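Local coordinates for YjbQ family protein (Sulfolobus tokodaii, PDB 1VE0) that is of unknown function but binds zinc, and belongs to the uncharacterised UPF0047 (YjbQ) family, at residues A[16-21]-A[56-61]. Residues are numbered along the deposited sequence; the frame is centred on the assembly and turned at random.
Sequences FDSIDI and GLMKDF
Ser18 and Met58, the latter modelled as selenomethionine, carry nearly all of this contact, and their CA atoms lie 6.1 Å apart. The hydroxyl OG of Ser18 donates to the helix carbonyl O of Met58 at 2.9 Å; OG lies 41° out of the plane of that carbonyl, a tilted approach from above. A chi1 of 46° puts OG between the backbone N and carbonyl carbon of Ser18, turned to the helix. The Met58 side chain, bent at chi2 and chi3, carries its methyl CE to 3.3 Å from the backbone O of Ser18 and 3.8 Å from the backbone N of Asp20. The 56-61 part of helix 55-68 thereby packs on strand 17-20, an outer strand of a three-stranded antiparallel sheet, the two segment axes coming within 8.0 Å at 134° between their N-to-C directions. With an alanine in place of Ser18, the Met58 carbonyl would probably lose this strand-side donor, leaving only van der Waals contacts to join the two segments. Further out, Ile115 on the neighbouring strand 113-118 touches Met58, while backbone bonds from Asp17 to Glu118 and Ile19 to Leu116 hold strand 17-20 in the sheet.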
loop_
_atom_site.group_PDB
_atom_site.type_symbol
_atom_site.label_atom_id
_atom_site.label_comp_id
_atom_site.label_asym_id
_atom_site.label_seq_id
_atom_site.Cartn_x
_atom_site.Cartn_y
_atom_site.Cartn_z
ATOM N N PHE A 16 -18.924 1.213 -10.208
ATOM C CA PHE A 16 -17.769 0.326 -10.022
ATOM C C PHE A 16 -17.163 0.119 -11.401
ATOM O O PHE A 16 -17.848 -0.294 -12.330
ATOM C CB PHE A 16 -18.214 -1.014 -9.438
ATOM C CG PHE A 16 -18.550 -0.947 -7.976
ATOM C CD1 PHE A 16 -17.582 -1.228 -7.014
ATOM C CD2 PHE A 16 -19.814 -0.552 -7.557
ATOM C CE1 PHE A 16 -17.876 -1.113 -5.653
ATOM C CE2 PHE A 16 -20.114 -0.432 -6.198
ATOM C CZ PHE A 16 -19.142 -0.712 -5.250
ATOM N N ASP A 17 -15.879 0.414 -11.540
ATOM C CA ASP A 17 -15.229 0.272 -12.835
ATOM C C ASP A 17 -13.747 -0.007 -12.618
ATOM O O ASP A 17 -13.192 0.288 -11.553
ATOM C CB ASP A 17 -15.408 1.567 -13.631
ATOM C CG ASP A 17 -15.225 1.375 -15.121
ATOM O OD1 ASP A 17 -15.107 0.212 -15.571
ATOM O OD2 ASP A 17 -15.217 2.399 -15.842
ATOM N N SER A 18 -13.117 -0.601 -13.618
ATOM C CA SER A 18 -11.694 -0.905 -13.537
ATOM C C SER A 18 -11.086 -0.563 -14.889
ATOM O O SER A 18 -11.564 -1.000 -15.933
ATOM C CB SER A 18 -11.471 -2.378 -13.170
ATOM O OG SER A 18 -12.293 -3.244 -13.928
ATOM N N ILE A 19 -10.035 0.240 -14.864
ATOM C CA ILE A 19 -9.407 0.675 -16.098
ATOM C C ILE A 19 -7.910 0.450 -16.110
ATOM O O ILE A 19 -7.222 0.862 -15.182
ATOM C CB ILE A 19 -9.668 2.180 -16.320
ATOM C CG1 ILE A 19 -11.176 2.428 -16.469
ATOM C CG2 ILE A 19 -8.893 2.675 -17.540
ATOM C CD1 ILE A 19 -11.544 3.900 -16.598
ATOM N N ASP A 20 -7.420 -0.185 -17.175
ATOM C CA ASP A 20 -5.992 -0.440 -17.349
ATOM C C ASP A 20 -5.380 0.887 -17.808
ATOM O O ASP A 20 -5.662 1.349 -18.912
ATOM C CB ASP A 20 -5.783 -1.518 -18.418
ATOM C CG ASP A 20 -4.330 -1.946 -18.545
ATOM O OD1 ASP A 20 -3.432 -1.142 -18.227
ATOM O OD2 ASP A 20 -4.085 -3.091 -18.982
ATOM N N ILE A 21 -4.552 1.504 -16.969
ATOM C CA ILE A 21 -3.954 2.788 -17.317
ATOM C C ILE A 21 -2.465 2.707 -17.616
ATOM O O ILE A 21 -1.783 3.721 -17.674
ATOM C CB ILE A 21 -4.180 3.836 -16.186
ATOM C CG1 ILE A 21 -3.634 3.302 -14.850
ATOM C CG2 ILE A 21 -5.668 4.129 -16.052
ATOM C CD1 ILE A 21 -3.659 4.334 -13.719
ATOM N N GLY A 56 -11.863 -11.397 -16.848
ATOM C CA GLY A 56 -12.621 -11.847 -15.694
ATOM C C GLY A 56 -12.162 -11.200 -14.401
ATOM O O GLY A 56 -12.970 -10.750 -13.582
ATOM N N LEU A 57 -10.844 -11.145 -14.232
ATOM C CA LEU A 57 -10.231 -10.568 -13.044
ATOM C C LEU A 57 -10.611 -9.087 -12.902
ATOM O O LEU A 57 -10.822 -8.597 -11.798
ATOM C CB LEU A 57 -8.715 -10.750 -13.153
ATOM C CG LEU A 57 -7.852 -10.933 -11.912
ATOM C CD1 LEU A 57 -8.408 -12.031 -11.013
ATOM C CD2 LEU A 57 -6.431 -11.267 -12.370
HETATM N N MSE A 58 -10.722 -8.377 -14.018
HETATM C CA MSE A 58 -11.088 -6.968 -13.959
HETATM C C MSE A 58 -12.463 -6.825 -13.306
HETATM O O MSE A 58 -12.764 -5.799 -12.701
HETATM C CB MSE A 58 -11.068 -6.354 -15.358
HETATM C CG MSE A 58 -9.664 -6.153 -15.906
HETATM SE SE MSE A 58 -8.642 -4.852 -14.840
HETATM C CE MSE A 58 -9.119 -3.277 -15.881
ATOM N N LYS A 59 -13.290 -7.865 -13.417
ATOM C CA LYS A 59 -14.606 -7.861 -12.788
ATOM C C LYS A 59 -14.453 -8.301 -11.322
ATOM O O LYS A 59 -15.038 -7.703 -10.419
ATOM C CB LYS A 59 -15.559 -8.832 -13.497
ATOM C CG LYS A 59 -15.993 -8.436 -14.900
ATOM C CD LYS A 59 -17.012 -9.453 -15.399
ATOM C CE LYS A 59 -17.563 -9.123 -16.773
ATOM N NZ LYS A 59 -16.604 -9.438 -17.861
ATOM N N ASP A 60 -13.671 -9.358 -11.103
ATOM C CA ASP A 60 -13.415 -9.893 -9.761
ATOM C C ASP A 60 -12.949 -8.835 -8.747
ATOM O O ASP A 60 -13.408 -8.829 -7.602
ATOM C CB ASP A 60 -12.350 -10.999 -9.825
ATOM C CG ASP A 60 -12.840 -12.260 -10.523
ATOM O OD1 ASP A 60 -11.984 -13.022 -11.041
ATOM O OD2 ASP A 60 -14.069 -12.498 -10.546
ATOM N N PHE A 61 -12.031 -7.953 -9.147
ATOM C CA PHE A 61 -11.541 -6.939 -8.212
ATOM C C PHE A 61 -12.707 -6.129 -7.652
ATOM O O PHE A 61 -12.776 -5.873 -6.450
ATOM C CB PHE A 61 -10.543 -5.969 -8.880
ATOM C CG PHE A 61 -9.273 -6.617 -9.353
ATOM C CD1 PHE A 61 -8.548 -7.467 -8.515
ATOM C CD2 PHE A 61 -8.815 -6.405 -10.652
ATOM C CE1 PHE A 61 -7.387 -8.099 -8.965
ATOM C CE2 PHE A 61 -7.658 -7.033 -11.110
ATOM C CZ PHE A 61 -6.941 -7.885 -10.262
#